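Local coordinates for protein N-acetylcysteine deacetylase (Bacillus subtilis, PDB 1YSJ) that probably deacetylates N-acetylcysteine to cysteine and acetate with a pair of divalent metal ions, in the breakdown of S-(2-succino)cysteine as a sulfur source, at residues G190-A201 / Y337-G348; A327-Y337 / Q390-E401. The protein carries 1 engineered substitution. One frame throughout, in Å; residues are numbered along the deposited sequence.

Interaction 1. Residues G190-A201 / Y337-G348; sequences GTIGVKEGPLMA and YQTVHAEQSPGG
Strands 191-194 and 338-341 run parallel at one margin of the mixed sheet of the metal-binding domain of this M20 peptidase. Strand 338-341 is the outermost strand there within the chain. Backbone bonds alternate across the pair. Gln338 N reaches Gly190 O at 2.8 Å, and Ile192 N meets Gln338 O. Val340 N then bonds Ile192 O, and Val194 N bonds Val340 O at 2.9 Å. The last bond, from Ala342 N, comes to Val194 O from well above the carbonyl plane. On one face, CG2 of Thr191 lies 3.8 Å from CG2 of Val340. On the side of Ile192 and Thr339, CG2 of Val194 meets CG2 of Thr339.

Both chains then leave the sheet, and Lys195 packs into the turn. Lys195 CB lies 3.7 Å from CE1 of His341, and its CG and CD run over Ala342. The chain bends at chi3 (-65°) and chi4 (-62°), which curls NZ back. Lys195 NZ donates to Glu196 O and Pro198 O, at 2.8 Å each. An alanine here would remove the aliphatic arm beside Ala342 and is likely to leave the Glu196 and Pro198 carbonyls without their shared donor, freeing the 195-198 turn to shift.

Ala342 CB points toward strand 191-194, against Val194 N and Gly193 C, and also meets CD1 of Leu199. Trp364 of strand 360-366 packs on both Ala342 and Leu199.

Beyond the turn the register moves by two residues and a second, short backbone pairing forms. Ser345 N bonds Leu199 O, and Ala201 N bonds Ser345 O. The side chain of Met200, a selenomethionine, lies about 7 Å from a bound nickel ion. The bend at chi3 (73°) lays Met200 CE 3.5 Å from Gly347 O.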
loop_
_atom_site.group_PDB
_atom_site.type_symbol
_atom_site.label_atom_id
_atom_site.label_comp_id
_atom_site.label_asym_id
_atom_site.label_seq_id
_atom_site.Cartn_x
_atom_site.Cartn_y
_atom_site.Cartn_z
ATOM N N GLY A 190 30.794 -33.149 -12.127
ATOM C CA GLY A 190 31.315 -33.664 -13.389
ATOM C C GLY A 190 30.422 -33.327 -14.571
ATOM O O GLY A 190 30.744 -33.662 -15.712
ATOM N N THR A 191 29.303 -32.664 -14.290
ATOM C CA THR A 191 28.328 -32.296 -15.310
ATOM C C THR A 191 28.270 -30.780 -15.531
ATOM O O THR A 191 28.175 -30.005 -14.580
ATOM C CB THR A 191 26.927 -32.853 -14.971
ATOM O OG1 THR A 191 26.999 -34.280 -14.856
ATOM C CG2 THR A 191 25.917 -32.497 -16.055
ATOM N N ILE A 192 28.333 -30.386 -16.802
ATOM C CA ILE A 192 28.273 -28.990 -17.231
ATOM C C ILE A 192 26.991 -28.780 -18.056
ATOM O O ILE A 192 26.716 -29.532 -18.994
ATOM C CB ILE A 192 29.548 -28.599 -18.051
ATOM C CG1 ILE A 192 30.807 -28.638 -17.170
ATOM C CG2 ILE A 192 29.425 -27.206 -18.660
ATOM C CD1 ILE A 192 31.595 -29.934 -17.225
ATOM N N GLY A 193 26.201 -27.773 -17.683
ATOM C CA GLY A 193 24.941 -27.464 -18.367
ATOM C C GLY A 193 25.150 -26.536 -19.548
ATOM O O GLY A 193 25.665 -25.430 -19.389
ATOM N N VAL A 194 24.732 -26.982 -20.730
ATOM C CA VAL A 194 25.072 -26.313 -21.985
ATOM C C VAL A 194 23.859 -26.093 -22.903
ATOM O O VAL A 194 23.166 -27.048 -23.263
ATOM C CB VAL A 194 26.182 -27.117 -22.747
ATOM C CG1 VAL A 194 26.392 -26.583 -24.151
ATOM C CG2 VAL A 194 27.503 -27.093 -21.978
ATOM N N LYS A 195 23.613 -24.834 -23.274
ATOM C CA LYS A 195 22.643 -24.500 -24.330
ATOM C C LYS A 195 23.003 -23.200 -25.061
ATOM O O LYS A 195 23.607 -22.301 -24.473
ATOM C CB LYS A 195 21.207 -24.430 -23.781
ATOM C CG LYS A 195 20.847 -23.126 -23.063
ATOM C CD LYS A 195 19.403 -23.118 -22.540
ATOM C CE LYS A 195 18.359 -23.166 -23.659
ATOM N NZ LYS A 195 18.412 -21.985 -24.566
ATOM N N GLU A 196 22.636 -23.115 -26.339
ATOM C CA GLU A 196 22.731 -21.857 -27.084
ATOM C C GLU A 196 21.483 -21.003 -26.823
ATOM O O GLU A 196 20.439 -21.522 -26.423
ATOM C CB GLU A 196 22.976 -22.098 -28.594
ATOM C CG GLU A 196 21.800 -22.675 -29.389
ATOM C CD GLU A 196 22.206 -23.300 -30.738
ATOM O OE1 GLU A 196 22.974 -22.684 -31.514
ATOM O OE2 GLU A 196 21.730 -24.416 -31.036
ATOM N N GLY A 197 21.605 -19.694 -27.025
ATOM C CA GLY A 197 20.490 -18.773 -26.839
ATOM C C GLY A 197 20.173 -18.469 -25.383
ATOM O O GLY A 197 21.060 -18.541 -24.522
ATOM N N PRO A 198 18.897 -18.134 -25.097
ATOM C CA PRO A 198 18.433 -17.671 -23.783
ATOM C C PRO A 198 18.585 -18.715 -22.678
ATOM O O PRO A 198 18.070 -19.833 -22.800
ATOM C CB PRO A 198 16.946 -17.369 -24.019
ATOM C CG PRO A 198 16.800 -17.254 -25.503
ATOM C CD PRO A 198 17.795 -18.196 -26.070
ATOM N N LEU A 199 19.286 -18.337 -21.611
ATOM C CA LEU A 199 19.505 -19.215 -20.463
ATOM C C LEU A 199 18.826 -18.667 -19.212
ATOM O O LEU A 199 18.207 -19.415 -18.452
ATOM C CB LEU A 199 21.008 -19.407 -20.211
ATOM C CG LEU A 199 21.436 -20.295 -19.034
ATOM C CD1 LEU A 199 21.058 -21.746 -19.275
ATOM C CD2 LEU A 199 22.923 -20.175 -18.779
HETATM N N MSE A 200 18.960 -17.362 -19.000
HETATM C CA MSE A 200 18.415 -16.703 -17.816
HETATM C C MSE A 200 17.611 -15.485 -18.222
HETATM O O MSE A 200 17.953 -14.800 -19.178
HETATM C CB MSE A 200 19.533 -16.304 -16.848
HETATM C CG MSE A 200 20.430 -17.456 -16.447
HETATM SE SE MSE A 200 21.734 -16.952 -15.117
HETATM C CE MSE A 200 20.537 -16.800 -13.553
ATOM N N ALA A 201 16.544 -15.223 -17.481
ATOM C CA ALA A 201 15.573 -14.202 -17.843
ATOM C C ALA A 201 16.121 -12.781 -17.752
ATOM O O ALA A 201 17.032 -12.495 -16.974
ATOM C CB ALA A 201 14.326 -14.343 -16.975
ATOM N N TYR A 337 34.281 -35.358 -18.746
ATOM C CA TYR A 337 33.129 -34.837 -18.017
ATOM C C TYR A 337 31.890 -34.922 -18.899
ATOM O O TYR A 337 31.995 -35.134 -20.111
ATOM C CB TYR A 337 33.376 -33.397 -17.542
ATOM C CG TYR A 337 34.504 -33.265 -16.540
ATOM C CD1 TYR A 337 35.405 -32.198 -16.613
ATOM C CD2 TYR A 337 34.679 -34.213 -15.524
ATOM C CE1 TYR A 337 36.453 -32.074 -15.694
ATOM C CE2 TYR A 337 35.718 -34.104 -14.606
ATOM C CZ TYR A 337 36.602 -33.033 -14.694
ATOM O OH TYR A 337 37.627 -32.921 -13.781
ATOM N N GLN A 338 30.720 -34.771 -18.288
ATOM C CA GLN A 338 29.464 -34.890 -19.021
ATOM C C GLN A 338 28.784 -33.544 -19.238
ATOM O O GLN A 338 28.978 -32.597 -18.465
ATOM C CB GLN A 338 28.517 -35.871 -18.319
ATOM C CG GLN A 338 28.964 -37.330 -18.391
ATOM C CD GLN A 338 28.986 -37.894 -19.812
ATOM O OE1 GLN A 338 28.158 -37.536 -20.655
ATOM N NE2 GLN A 338 29.934 -38.789 -20.076
ATOM N N THR A 339 28.005 -33.461 -20.313
ATOM C CA THR A 339 27.170 -32.296 -20.575
ATOM C C THR A 339 25.703 -32.692 -20.641
ATOM O O THR A 339 25.364 -33.794 -21.075
ATOM C CB THR A 339 27.559 -31.566 -21.883
ATOM O OG1 THR A 339 27.591 -32.498 -22.968
ATOM C CG2 THR A 339 28.919 -30.889 -21.747
ATOM N N VAL A 340 24.842 -31.789 -20.184
ATOM C CA VAL A 340 23.396 -31.931 -20.343
ATOM C C VAL A 340 22.849 -30.659 -20.985
ATOM O O VAL A 340 23.525 -29.624 -20.994
ATOM C CB VAL A 340 22.671 -32.214 -18.995
ATOM C CG1 VAL A 340 23.079 -33.577 -18.432
ATOM C CG2 VAL A 340 22.921 -31.101 -17.983
ATOM N N HIS A 341 21.639 -30.743 -21.533
ATOM C CA HIS A 341 20.980 -29.569 -22.094
ATOM C C HIS A 341 20.498 -28.662 -20.967
ATOM O O HIS A 341 19.637 -29.047 -20.171
ATOM C CB HIS A 341 19.818 -29.965 -23.012
ATOM C CG HIS A 341 19.223 -28.809 -23.756
ATOM N ND1 HIS A 341 19.893 -28.150 -24.765
ATOM C CD2 HIS A 341 18.024 -28.190 -23.633
ATOM C CE1 HIS A 341 19.130 -27.179 -25.235
ATOM N NE2 HIS A 341 17.991 -27.182 -24.565
ATOM N N ALA A 342 21.069 -27.460 -20.911
ATOM C CA ALA A 342 20.826 -26.526 -19.814
ATOM C C ALA A 342 19.361 -26.107 -19.689
ATOM O O ALA A 342 18.740 -25.683 -20.663
ATOM C CB ALA A 342 21.725 -25.301 -19.945
ATOM N N GLU A 343 18.818 -26.243 -18.482
ATOM C CA GLU A 343 17.483 -25.745 -18.173
ATOM C C GLU A 343 17.555 -24.251 -17.888
ATOM O O GLU A 343 18.526 -23.768 -17.296
ATOM C CB GLU A 343 16.905 -26.483 -16.965
ATOM C CG GLU A 343 16.533 -27.942 -17.244
ATOM C CD GLU A 343 16.107 -28.705 -15.996
ATOM O OE1 GLU A 343 15.535 -29.806 -16.149
ATOM O OE2 GLU A 343 16.343 -28.213 -14.867
ATOM N N GLN A 344 16.529 -23.520 -18.313
ATOM C CA GLN A 344 16.484 -22.076 -18.096
ATOM C C GLN A 344 16.265 -21.709 -16.626
ATOM O O GLN A 344 15.669 -22.473 -15.865
ATOM C CB GLN A 344 15.426 -21.421 -18.984
ATOM C CG GLN A 344 15.857 -21.271 -20.441
ATOM C CD GLN A 344 14.720 -20.837 -21.365
ATOM O OE1 GLN A 344 14.935 -20.089 -22.317
ATOM N NE2 GLN A 344 13.510 -21.309 -21.087
ATOM N N SER A 345 16.772 -20.545 -16.235
ATOM C CA SER A 345 16.590 -20.039 -14.883
ATOM C C SER A 345 15.787 -18.736 -14.912
ATOM O O SER A 345 16.020 -17.882 -15.770
ATOM C CB SER A 345 17.947 -19.826 -14.202
ATOM O OG SER A 345 17.793 -19.483 -12.832
ATOM N N PRO A 346 14.828 -18.584 -13.976
ATOM C CA PRO A 346 14.031 -17.360 -13.874
ATOM C C PRO A 346 14.831 -16.172 -13.329
ATOM O O PRO A 346 14.387 -15.030 -13.446
ATOM C CB PRO A 346 12.925 -17.740 -12.880
ATOM C CG PRO A 346 12.991 -19.231 -12.749
ATOM C CD PRO A 346 14.425 -19.568 -12.959
ATOM N N GLY A 347 15.995 -16.443 -12.744
ATOM C CA GLY A 347 16.837 -15.398 -12.171
ATOM C C GLY A 347 17.598 -14.603 -13.217
ATOM O O GLY A 347 17.691 -15.006 -14.373
ATOM N N GLY A 348 18.138 -13.463 -12.799
ATOM C CA GLY A 348 18.917 -12.597 -13.674
ATOM C C GLY A 348 20.372 -12.575 -13.254
ATOM O O GLY A 348 20.686 -12.650 -12.066
#

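Interaction 2. Residues A327-Y337 / Q390-E401; sequences AASEAAARLGY and QYFAELAVIVLE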
loop_
_atom_site.group_PDB
_atom_site.type_symbol
_atom_site.label_atom_id
_atom_site.label_comp_id
_atom_site.label_asym_id
_atom_site.label_seq_id
_atom_site.Cartn_x
_atom_site.Cartn_y
_atom_site.Cartn_z
ATOM N N ALA A 327 32.709 -25.888 -28.812
ATOM C CA ALA A 327 33.829 -25.754 -27.881
ATOM C C ALA A 327 33.440 -26.113 -26.447
ATOM O O ALA A 327 34.201 -26.784 -25.743
ATOM C CB ALA A 327 34.404 -24.342 -27.938
ATOM N N ALA A 328 32.259 -25.659 -26.023
ATOM C CA ALA A 328 31.748 -25.932 -24.679
ATOM C C ALA A 328 31.533 -27.422 -24.449
ATOM O O ALA A 328 31.723 -27.912 -23.336
ATOM C CB ALA A 328 30.464 -25.161 -24.425
ATOM N N SER A 329 31.151 -28.132 -25.510
ATOM C CA SER A 329 30.921 -29.575 -25.463
ATOM C C SER A 329 32.220 -30.378 -25.493
ATOM O O SER A 329 32.374 -31.334 -24.729
ATOM C CB SER A 329 30.020 -30.018 -26.624
ATOM O OG SER A 329 28.750 -29.397 -26.556
ATOM N N GLU A 330 33.143 -30.000 -26.378
ATOM C CA GLU A 330 34.396 -30.739 -26.528
ATOM C C GLU A 330 35.371 -30.545 -25.364
ATOM O O GLU A 330 36.224 -31.402 -25.124
ATOM C CB GLU A 330 35.067 -30.468 -27.885
ATOM C CG GLU A 330 35.479 -29.023 -28.169
ATOM C CD GLU A 330 36.027 -28.841 -29.587
ATOM O OE1 GLU A 330 35.345 -28.204 -30.420
ATOM O OE2 GLU A 330 37.137 -29.348 -29.872
ATOM N N ALA A 331 35.232 -29.440 -24.634
ATOM C CA ALA A 331 36.039 -29.207 -23.434
ATOM C C ALA A 331 35.714 -30.228 -22.344
ATOM O O ALA A 331 36.615 -30.742 -21.679
ATOM C CB ALA A 331 35.852 -27.784 -22.920
ATOM N N ALA A 332 34.426 -30.522 -22.178
ATOM C CA ALA A 332 33.977 -31.533 -21.225
ATOM C C ALA A 332 34.334 -32.931 -21.711
ATOM O O ALA A 332 34.707 -33.790 -20.912
ATOM C CB ALA A 332 32.482 -31.418 -20.990
ATOM N N ALA A 333 34.220 -33.145 -23.022
ATOM C CA ALA A 333 34.521 -34.433 -23.645
ATOM C C ALA A 333 35.991 -34.818 -23.482
ATOM O O ALA A 333 36.294 -35.953 -23.120
ATOM C CB ALA A 333 34.128 -34.416 -25.116
ATOM N N ARG A 334 36.890 -33.866 -23.740
ATOM C CA ARG A 334 38.338 -34.060 -23.583
ATOM C C ARG A 334 38.757 -34.468 -22.171
ATOM O O ARG A 334 39.730 -35.209 -21.994
ATOM C CB ARG A 334 39.098 -32.790 -23.967
ATOM C CG ARG A 334 39.365 -32.627 -25.448
ATOM C CD ARG A 334 40.373 -31.516 -25.667
ATOM N NE ARG A 334 40.448 -31.094 -27.065
ATOM C CZ ARG A 334 41.179 -30.071 -27.503
ATOM N NH1 ARG A 334 41.906 -29.349 -26.655
ATOM N NH2 ARG A 334 41.180 -29.766 -28.794
ATOM N N LEU A 335 38.025 -33.979 -21.174
ATOM C CA LEU A 335 38.353 -34.242 -19.774
ATOM C C LEU A 335 37.518 -35.372 -19.162
ATOM O O LEU A 335 37.651 -35.684 -17.974
ATOM C CB LEU A 335 38.222 -32.956 -18.952
ATOM C CG LEU A 335 39.015 -31.750 -19.474
ATOM C CD1 LEU A 335 38.491 -30.464 -18.876
ATOM C CD2 LEU A 335 40.514 -31.898 -19.222
ATOM N N GLY A 336 36.668 -35.987 -19.981
ATOM C CA GLY A 336 35.804 -37.069 -19.523
ATOM C C GLY A 336 34.684 -36.613 -18.604
ATOM O O GLY A 336 34.195 -37.383 -17.777
ATOM N N TYR A 337 34.281 -35.358 -18.746
ATOM C CA TYR A 337 33.129 -34.837 -18.017
ATOM C C TYR A 337 31.890 -34.922 -18.899
ATOM O O TYR A 337 31.995 -35.134 -20.111
ATOM C CB TYR A 337 33.376 -33.397 -17.542
ATOM C CG TYR A 337 34.504 -33.265 -16.540
ATOM C CD1 TYR A 337 35.405 -32.198 -16.613
ATOM C CD2 TYR A 337 34.679 -34.213 -15.524
ATOM C CE1 TYR A 337 36.453 -32.074 -15.694
ATOM C CE2 TYR A 337 35.718 -34.104 -14.606
ATOM C CZ TYR A 337 36.602 -33.033 -14.694
ATOM O OH TYR A 337 37.627 -32.921 -13.781
ATOM N N GLN A 390 39.498 -27.135 -14.364
ATOM C CA GLN A 390 39.950 -27.870 -15.546
ATOM C C GLN A 390 39.112 -27.553 -16.784
ATOM O O GLN A 390 39.656 -27.409 -17.885
ATOM C CB GLN A 390 39.922 -29.380 -15.289
ATOM C CG GLN A 390 40.858 -29.876 -14.196
ATOM C CD GLN A 390 40.928 -31.399 -14.121
ATOM O OE1 GLN A 390 41.916 -31.963 -13.642
ATOM N NE2 GLN A 390 39.885 -32.071 -14.604
ATOM N N TYR A 391 37.796 -27.452 -16.600
ATOM C CA TYR A 391 36.877 -27.183 -17.703
ATOM C C TYR A 391 37.182 -25.872 -18.427
ATOM O O TYR A 391 37.267 -25.841 -19.656
ATOM C CB TYR A 391 35.423 -27.175 -17.218
ATOM C CG TYR A 391 34.428 -26.907 -18.323
ATOM C CD1 TYR A 391 34.085 -27.909 -19.233
ATOM C CD2 TYR A 391 33.845 -25.645 -18.473
ATOM C CE1 TYR A 391 33.177 -27.666 -20.261
ATOM C CE2 TYR A 391 32.934 -25.392 -19.494
ATOM C CZ TYR A 391 32.605 -26.409 -20.385
ATOM O OH TYR A 391 31.707 -26.175 -21.399
ATOM N N PHE A 392 37.336 -24.798 -17.658
ATOM C CA PHE A 392 37.571 -23.476 -18.220
ATOM C C PHE A 392 38.988 -23.308 -18.758
ATOM O O PHE A 392 39.216 -22.503 -19.663
ATOM C CB PHE A 392 37.220 -22.385 -17.206
ATOM C CG PHE A 392 35.750 -22.108 -17.118
ATOM C CD1 PHE A 392 34.947 -22.802 -16.214
ATOM C CD2 PHE A 392 35.157 -21.172 -17.957
ATOM C CE1 PHE A 392 33.581 -22.558 -16.144
ATOM C CE2 PHE A 392 33.782 -20.912 -17.890
ATOM C CZ PHE A 392 32.996 -21.604 -16.988
ATOM N N ALA A 393 39.930 -24.072 -18.209
ATOM C CA ALA A 393 41.287 -24.121 -18.748
ATOM C C ALA A 393 41.290 -24.777 -20.129
ATOM O O ALA A 393 41.956 -24.297 -21.049
ATOM C CB ALA A 393 42.216 -24.856 -17.796
ATOM N N GLU A 394 40.531 -25.861 -20.277
ATOM C CA GLU A 394 40.470 -26.566 -21.552
ATOM C C GLU A 394 39.630 -25.803 -22.572
ATOM O O GLU A 394 39.976 -25.758 -23.755
ATOM C CB GLU A 394 39.947 -27.992 -21.368
ATOM C CG GLU A 394 40.348 -28.947 -22.487
ATOM C CD GLU A 394 41.862 -29.153 -22.597
ATOM O OE1 GLU A 394 42.556 -29.178 -21.552
ATOM O OE2 GLU A 394 42.353 -29.300 -23.739
ATOM N N LEU A 395 38.543 -25.194 -22.101
ATOM C CA LEU A 395 37.696 -24.340 -22.932
ATOM C C LEU A 395 38.482 -23.165 -23.516
ATOM O O LEU A 395 38.376 -22.883 -24.708
ATOM C CB LEU A 395 36.485 -23.839 -22.136
ATOM C CG LEU A 395 35.457 -22.959 -22.854
ATOM C CD1 LEU A 395 34.730 -23.728 -23.957
ATOM C CD2 LEU A 395 34.467 -22.386 -21.862
ATOM N N ALA A 396 39.273 -22.499 -22.677
ATOM C CA ALA A 396 40.117 -21.379 -23.109
ATOM C C ALA A 396 41.059 -21.760 -24.253
ATOM O O ALA A 396 41.161 -21.031 -25.244
ATOM C CB ALA A 396 40.905 -20.823 -21.935
ATOM N N VAL A 397 41.734 -22.902 -24.108
ATOM C CA VAL A 397 42.640 -23.423 -25.134
ATOM C C VAL A 397 41.895 -23.726 -26.443
ATOM O O VAL A 397 42.367 -23.375 -27.529
ATOM C CB VAL A 397 43.402 -24.684 -24.639
ATOM C CG1 VAL A 397 44.227 -25.314 -25.761
ATOM C CG2 VAL A 397 44.296 -24.340 -23.449
ATOM N N ILE A 398 40.730 -24.363 -26.325
ATOM C CA ILE A 398 39.919 -24.743 -27.481
ATOM C C ILE A 398 39.340 -23.530 -28.209
ATOM O O ILE A 398 39.385 -23.467 -29.443
ATOM C CB ILE A 398 38.791 -25.732 -27.097
ATOM C CG1 ILE A 398 39.385 -27.081 -26.690
ATOM C CG2 ILE A 398 37.816 -25.926 -28.258
ATOM C CD1 ILE A 398 38.426 -27.987 -25.948
ATOM N N VAL A 399 38.802 -22.575 -27.451
ATOM C CA VAL A 399 38.239 -21.358 -28.037
ATOM C C VAL A 399 39.298 -20.583 -28.825
ATOM O O VAL A 399 39.068 -20.218 -29.977
ATOM C CB VAL A 399 37.549 -20.454 -26.983
ATOM C CG1 VAL A 399 37.152 -19.106 -27.591
ATOM C CG2 VAL A 399 36.325 -21.144 -26.427
ATOM N N LEU A 400 40.461 -20.370 -28.214
ATOM C CA LEU A 400 41.549 -19.622 -28.848
ATOM C C LEU A 400 42.120 -20.294 -30.105
ATOM O O LEU A 400 42.725 -19.625 -30.944
ATOM C CB LEU A 400 42.664 -19.308 -27.839
ATOM C CG LEU A 400 42.373 -18.260 -26.753
ATOM C CD1 LEU A 400 43.486 -18.236 -25.712
ATOM C CD2 LEU A 400 42.155 -16.865 -27.339
ATOM N N GLU A 401 41.922 -21.608 -30.227
ATOM C CA GLU A 401 42.301 -22.352 -31.431
ATOM C C GLU A 401 41.433 -21.970 -32.630
ATOM O O GLU A 401 41.922 -21.899 -33.756
ATOM C CB GLU A 401 42.188 -23.864 -31.201
ATOM C CG GLU A 401 43.354 -24.500 -30.448
ATOM C CD GLU A 401 43.081 -25.947 -30.031
ATOM O OE1 GLU A 401 42.010 -26.495 -30.384
ATOM O OE2 GLU A 401 43.944 -26.538 -29.345
#
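Ala331 CB fits as a knob among Tyr391, Glu394, Leu395 and Ile398, 3.8 Å from Tyr391 CE1. Ile398 answers from the other helix, set among Ala327, Glu330, Ala331 and Arg334. Ile398 CG2 touches Ala327 CB at 3.8 Å, and its CD1 lies against the Ala331 backbone. Ile398 CG1 sits over one face of the Arg334 guanidinium, 3.4 Å from Arg334 NH1.

At the edge of that group, Arg334 NH1 donates in a salt bridge to the anti lone pair of Glu394 OE2, at 3.0 Å and in the guanidinium plane. NH2 makes a long salt bridge to Glu401 OE1. The Arg334 chain is extended from CG to NE, which carries the charge across Ile398.

This is knobs-into-holes packing of two helices, with local axes 8.6 Å apart at 127°. The small side chains of Ala327 and Ala331 are consistent with this spacing. Tyr391 holds its ring trans to the main-chain nitrogen (chi1 -180°) and extends alongside Ala331 and Ala332, and Tyr391 OH donates to Ala328 O at 2.6 Å.

Leu335 CD1 covers the Gln390 carbonyl and Glu394 CB where helix 325-334 gives way to a Schellman motif at Gly336. Further out, Arg141 forms a salt bridge with Glu394 OE1, and Met365 packs on Tyr391.

Helix 325-334 leads through Tyr337 straight into strand 338-341, and Tyr337 belongs to both contacts. The centres of interactions 1 and 2 lie 16 Å apart. The helix pair of interaction 2 packs on the sheet face that carries Ile192 and Thr339. Thr339 CG2 lies 3.7 Å from Ala332 CB, and Ile192 CG2 lies 3.7 Å from Tyr391 CZ. Interaction 1 runs from this packing toward the dinuclear nickel site. At its far end the Met200 side chain is about 6 Å from that of His182, a nickel ligand. Interaction 2 stays further back, with the side chains of Tyr391 and His182 about 12 Å apart.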